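Local coordinates for high affinity transport system protein p37 (Mycoplasma hyorhinis, PDB 3E79), which is the extracytoplasmic lipoprotein of a high-affinity transport system, probably binding thiamine outside the cell for uptake, at the 5-amino-2,4,6-triiodobenzene-1,3-dicarboxylic acid site. Numbering follows the deposited sequence.

Site 1: the 5-amino-2,4,6-triiodobenzene-1,3-dicarboxylic acid site. Residues 165, 167, 172, 176, 179, 232, 235-236, 333-335. With I3C (5-amino-2,4,6-triiodobenzene-1,3-dicarboxylic acid), chain B.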
loop_
_atom_site.group_PDB
_atom_site.type_symbol
_atom_site.label_atom_id
_atom_site.label_comp_id
_atom_site.label_asym_id
_atom_site.label_seq_id
_atom_site.Cartn_x
_atom_site.Cartn_y
_atom_site.Cartn_z
ATOM N N GLY A 165 2.901 13.020 19.589
ATOM C CA GLY A 165 3.419 13.879 18.534
ATOM C C GLY A 165 4.636 14.674 18.945
ATOM O O GLY A 165 5.068 15.586 18.234
ATOM N N ASP A 167 8.871 14.877 20.311
ATOM C CA ASP A 167 10.098 14.258 19.815
ATOM C C ASP A 167 10.339 12.863 20.364
ATOM O O ASP A 167 11.186 12.138 19.826
ATOM C CB ASP A 167 11.288 15.183 20.112
ATOM C CG ASP A 167 11.995 14.868 21.413
ATOM O OD1 ASP A 167 13.082 14.248 21.373
ATOM O OD2 ASP A 167 11.474 15.242 22.489
ATOM N N VAL A 172 7.279 9.777 15.516
ATOM C CA VAL A 172 8.181 10.877 15.183
ATOM C C VAL A 172 9.602 10.360 15.034
ATOM O O VAL A 172 10.327 10.807 14.140
ATOM C CB VAL A 172 8.150 11.988 16.241
ATOM C CG1 VAL A 172 9.339 12.927 16.055
ATOM C CG2 VAL A 172 6.848 12.775 16.165
ATOM N N LYS A 176 12.233 10.719 11.942
ATOM C CA LYS A 176 13.620 11.190 11.993
ATOM C C LYS A 176 14.542 10.197 11.318
ATOM O O LYS A 176 15.488 10.586 10.628
ATOM C CB LYS A 176 14.000 11.465 13.460
ATOM C CG LYS A 176 13.166 12.640 13.971
ATOM C CD LYS A 176 13.332 12.952 15.443
ATOM C CE LYS A 176 13.390 14.465 15.648
ATOM N NZ LYS A 176 12.848 14.868 16.968
ATOM N N ASN A 179 14.382 10.773 7.680
ATOM C CA ASN A 179 15.122 11.956 7.226
ATOM C C ASN A 179 16.618 11.694 7.119
ATOM O O ASN A 179 17.297 12.277 6.271
ATOM C CB ASN A 179 14.856 13.134 8.177
ATOM C CG ASN A 179 13.435 13.631 8.050
ATOM O OD1 ASN A 179 12.857 13.435 6.980
ATOM N ND2 ASN A 179 12.890 14.249 9.092
ATOM N N LYS A 232 6.736 23.447 12.182
ATOM C CA LYS A 232 6.904 22.604 13.388
ATOM C C LYS A 232 6.387 23.312 14.625
ATOM O O LYS A 232 5.802 22.706 15.527
ATOM C CB LYS A 232 8.378 22.199 13.521
ATOM C CG LYS A 232 8.817 21.354 12.323
ATOM C CD LYS A 232 10.046 20.532 12.624
ATOM C CE LYS A 232 11.319 21.191 12.138
ATOM N NZ LYS A 232 12.155 20.268 11.325
ATOM N N TRP A 235 2.663 22.853 14.720
ATOM C CA TRP A 235 2.468 21.474 15.133
ATOM C C TRP A 235 2.670 21.345 16.636
ATOM O O TRP A 235 1.856 20.765 17.368
ATOM C CB TRP A 235 3.454 20.546 14.410
ATOM C CG TRP A 235 3.399 19.118 14.880
ATOM C CD1 TRP A 235 4.191 18.539 15.825
ATOM C CD2 TRP A 235 2.505 18.080 14.420
ATOM N NE1 TRP A 235 3.847 17.213 15.987
ATOM C CE2 TRP A 235 2.813 16.910 15.131
ATOM C CE3 TRP A 235 1.479 18.046 13.471
ATOM C CZ2 TRP A 235 2.139 15.691 14.947
ATOM C CZ3 TRP A 235 0.815 16.844 13.285
ATOM C CH2 TRP A 235 1.148 15.694 14.011
ATOM N N ASN A 236 3.789 21.892 17.121
ATOM C CA ASN A 236 3.976 21.778 18.580
ATOM C C ASN A 236 2.982 22.607 19.380
ATOM O O ASN A 236 2.594 22.191 20.477
ATOM C CB ASN A 236 5.416 22.168 18.932
ATOM C CG ASN A 236 6.391 21.116 18.424
ATOM O OD1 ASN A 236 6.171 19.914 18.569
ATOM N ND2 ASN A 236 7.470 21.589 17.820
ATOM N N GLU A 333 10.912 17.103 4.029
ATOM C CA GLU A 333 11.316 16.115 5.022
ATOM C C GLU A 333 10.074 15.528 5.693
ATOM O O GLU A 333 9.012 16.141 5.553
ATOM C CB GLU A 333 12.259 16.721 6.053
ATOM C CG GLU A 333 11.637 17.691 7.029
ATOM C CD GLU A 333 12.643 18.632 7.671
ATOM O OE1 GLU A 333 12.251 19.285 8.659
ATOM O OE2 GLU A 333 13.805 18.779 7.243
ATOM N N ALA A 334 10.289 14.398 6.365
ATOM C CA ALA A 334 9.195 13.722 7.051
ATOM C C ALA A 334 8.912 14.383 8.392
ATOM O O ALA A 334 9.841 14.714 9.138
ATOM C CB ALA A 334 9.496 12.236 7.238
ATOM N N LEU A 335 7.624 14.565 8.680
ATOM C CA LEU A 335 7.234 15.122 9.972
ATOM C C LEU A 335 6.887 14.008 10.943
ATOM O O LEU A 335 7.347 13.982 12.084
ATOM C CB LEU A 335 6.064 16.082 9.797
ATOM C CG LEU A 335 5.448 16.646 11.081
ATOM C CD1 LEU A 335 6.361 17.712 11.662
ATOM C CD2 LEU A 335 4.055 17.199 10.800
HETATM I I3 I3C B . 8.004 17.273 16.876
HETATM I I2 I3C B . 10.820 15.691 11.845
HETATM I I1 I3C B . 13.620 19.225 15.798
HETATM O O8 I3C B . 10.827 18.400 18.421
HETATM O O9 I3C B . 10.333 20.144 17.099
HETATM C C10 I3C B . 13.197 17.395 13.143
HETATM N N13 I3C B . 8.567 15.946 14.084
HETATM C C1 I3C B . 10.798 18.087 16.052
HETATM C C6 I3C B . 9.704 17.309 15.670
HETATM C C5 I3C B . 9.678 16.594 14.478
HETATM C C4 I3C B . 10.850 16.603 13.709
HETATM C C3 I3C B . 11.955 17.399 14.046
HETATM C C2 I3C B . 11.939 18.118 15.249
HETATM C C7 I3C B . 10.648 18.953 17.326
HETATM O O11 I3C B . 13.360 18.325 12.331
HETATM O O12 I3C B . 13.979 16.437 13.299
HETATM O O HOH W 1 14.842 14.720 11.055
#
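In this extracytoplasmic thiamine-binding lipoprotein, a triiodinated benzene dicarboxylate, a compound used for heavy-atom phasing and most likely introduced for that purpose, lies between helix 170-184, helix 225-236 and strand 331-337. The protein hides 295 of its 412 Å². Lysines from the two helices cover opposite faces of the ring. Lys232 starts with CG anti to its carbonyl carbon (chi1 -62°), so CB and CG carry the chain towards the ligand without close contact. The near-extended chi2 (-159°) lays CD over the ring, 4.0 Å from its centroid, in a CH-pi contact. Bends at chi3 (-97°) and chi4 then turn CE alongside the C10 carboxylate, and the tip, NZ, forms a short salt bridge of 2.5 Å to its oxygen O11. The same NZ lies 2.8 Å from OE1 of Glu333, nearly along that C-O axis; the glutamate thus holds the ammonium in place and may temper its charge. Across the ring, Lys176 brings NZ over the face, 3.8 Å from the centroid, as a cation-pi partner. Val172 adds CG1 beside C5 and the amino group. At the rim, amine N13 donates to Leu335 O at 3.1 Å, in the carbonyl plane and on a lone pair. The other carboxylate accepts at O9 from Asn236 ND2 (3.3 Å), almost within the amide plane. Ala334 O stands 3.0 Å from I2, nearly in line with the C4-I2 bond, an approach suited to halogen bonding. Asn179, paired through both amide atoms with the backbone of Ala334, also reaches O12 through water 1. Trp235 NE1 bonds to Gly165 O in the indole plane, anchoring that carbonyl near I3.

Site 2: the 5-amino-2,4,6-triiodobenzene-1,3-dicarboxylic acid site. Residues 238-241, 273. With I3C (5-amino-2,4,6-triiodobenzene-1,3-dicarboxylic acid), chain C.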
loop_
_atom_site.group_PDB
_atom_site.type_symbol
_atom_site.label_atom_id
_atom_site.label_comp_id
_atom_site.label_asym_id
_atom_site.label_seq_id
_atom_site.Cartn_x
_atom_site.Cartn_y
_atom_site.Cartn_z
ATOM N N LYS A 238 -0.110 23.088 18.579
ATOM C CA LYS A 238 -1.413 22.549 18.207
ATOM C C LYS A 238 -2.317 23.657 17.674
ATOM O O LYS A 238 -3.517 23.764 17.903
ATOM C CB LYS A 238 -2.089 21.807 19.358
ATOM C CG LYS A 238 -1.245 20.673 19.937
ATOM C CD LYS A 238 -2.037 19.789 20.874
ATOM C CE LYS A 238 -1.342 18.465 21.163
ATOM N NZ LYS A 238 -2.314 17.352 21.395
ATOM N N ASP A 239 -1.716 24.537 16.894
ATOM C CA ASP A 239 -2.440 25.604 16.210
ATOM C C ASP A 239 -2.912 25.106 14.847
ATOM O O ASP A 239 -2.149 25.202 13.886
ATOM C CB ASP A 239 -1.516 26.805 16.078
ATOM C CG ASP A 239 -2.124 27.978 15.333
ATOM O OD1 ASP A 239 -3.263 27.880 14.820
ATOM O OD2 ASP A 239 -1.430 29.023 15.267
ATOM N N TRP A 240 -4.123 24.567 14.766
ATOM C CA TRP A 240 -4.602 23.903 13.558
ATOM C C TRP A 240 -4.690 24.896 12.416
ATOM O O TRP A 240 -4.174 24.664 11.315
ATOM C CB TRP A 240 -5.955 23.215 13.835
ATOM C CG TRP A 240 -6.670 22.747 12.598
ATOM C CD1 TRP A 240 -7.878 23.149 12.112
ATOM C CD2 TRP A 240 -6.196 21.759 11.664
ATOM N NE1 TRP A 240 -8.191 22.477 10.943
ATOM C CE2 TRP A 240 -7.167 21.619 10.649
ATOM C CE3 TRP A 240 -5.039 20.981 11.595
ATOM C CZ2 TRP A 240 -7.011 20.735 9.582
ATOM C CZ3 TRP A 240 -4.887 20.106 10.540
ATOM C CH2 TRP A 240 -5.868 19.984 9.545
ATOM N N ASN A 241 -5.337 26.041 12.660
ATOM C CA ASN A 241 -5.572 26.985 11.576
ATOM C C ASN A 241 -4.303 27.424 10.863
ATOM O O ASN A 241 -4.251 27.511 9.634
ATOM C CB ASN A 241 -6.308 28.230 12.102
ATOM C CG ASN A 241 -7.610 28.399 11.338
ATOM O OD1 ASN A 241 -8.668 27.970 11.799
ATOM N ND2 ASN A 241 -7.509 29.011 10.166
ATOM N N LYS A 273 -10.067 20.348 17.267
ATOM C CA LYS A 273 -9.978 21.608 16.524
ATOM C C LYS A 273 -10.734 21.564 15.195
ATOM O O LYS A 273 -11.048 22.627 14.657
ATOM C CB LYS A 273 -8.534 22.016 16.230
ATOM C CG LYS A 273 -7.674 22.347 17.439
ATOM C CD LYS A 273 -7.962 23.752 17.945
ATOM C CE LYS A 273 -7.410 23.959 19.343
ATOM N NZ LYS A 273 -5.997 24.424 19.331
HETATM I I3 I3C C . -11.304 29.282 19.987
HETATM I I2 I3C C . -9.824 25.479 15.438
HETATM I I1 I3C C . -5.532 28.754 18.180
HETATM O O8 I3C C . -8.343 29.557 21.073
HETATM O O9 I3C C . -7.716 30.936 19.465
HETATM C C10 I3C C . -6.891 26.639 16.058
HETATM N N13 I3C C . -11.549 27.092 17.610
HETATM C C1 I3C C . -8.536 28.786 18.806
HETATM C C6 I3C C . -9.884 28.422 18.678
HETATM C C5 I3C C . -10.268 27.471 17.724
HETATM C C4 I3C C . -9.290 26.902 16.888
HETATM C C3 I3C C . -7.933 27.271 17.002
HETATM C C2 I3C C . -7.554 28.221 17.970
HETATM C C7 I3C C . -8.164 29.846 19.870
HETATM O O11 I3C C . -6.817 27.063 14.891
HETATM O O12 I3C C . -6.158 25.722 16.487
#
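The amino end of helix 240-245 and the loop residue Lys273 form a shallow surface site for a second, partly occupied triiodobenzene dicarboxylate, of which the protein hides 163 of 407 Å². Recognition centres on the C10 carboxylate, whose two oxygens are read by successive backbone N-H groups at the start of the helix. Trp240 N donates to O12 at 2.9 Å. The amide of the next residue, Asn241 N, donates to O11 at 2.9 Å and makes the straighter bond (155° at the hydrogen). This two-pronged grip would suit a flat anion with paired acceptors, and the helix dipole, which points its positive end here, would be expected to strengthen it. Lys273 supplies the charge. Its CG is anti to the carbonyl carbon (chi1 -65°), and turns at chi2 (-79°) and chi4 fold the chain alongside the ligand. CB and CD run beside iodine I2, with CD 3.6 Å from it, and CE passes near C3. NZ ends 3.1 Å from O12 in a salt bridge, so that this oxygen accepts from both the ammonium and the Trp240 amide. The ammonium is itself steadied by Lys238 O at 2.9 Å, a carbonyl approached in its own plane. Lys238 has a left-handed backbone conformation, just ahead of the helix. Asp239 sends OD1 to within 3.6 Å of O11, but its side chain is poorly ordered, and a charged form would oppose the carboxylate rather than attract it. Asn241 covers O11 with its CB and carboxamide end, whereas its bond comes from the main chain. The indole of Trp240 turns away from the ligand. The contacts thus centre on one carboxylate and its flanking iodine. For the protein, the site most likely serves as an incidental anion-binding patch that gave the crystal a heavy-atom position; the structure alone does not show a transport role.

Site 1 and site 2 lie in the same part of chain A, with the centres of their C-alpha atoms about 16 Å apart. They share no residue, yet are neighbours in sequence: helix 225-236, which contributes three residues to site 1, ends just before the loop that starts site 2 and leads into helix 240-245. Site 1 encloses its ligand with helices and a strand, whereas site 2 holds one end of a partly occupied ligand at the surface. Both join a lysine to a carboxylate, consistent with opportunistic binding of the phasing compound to one protein chain rather than with coupled functional sites.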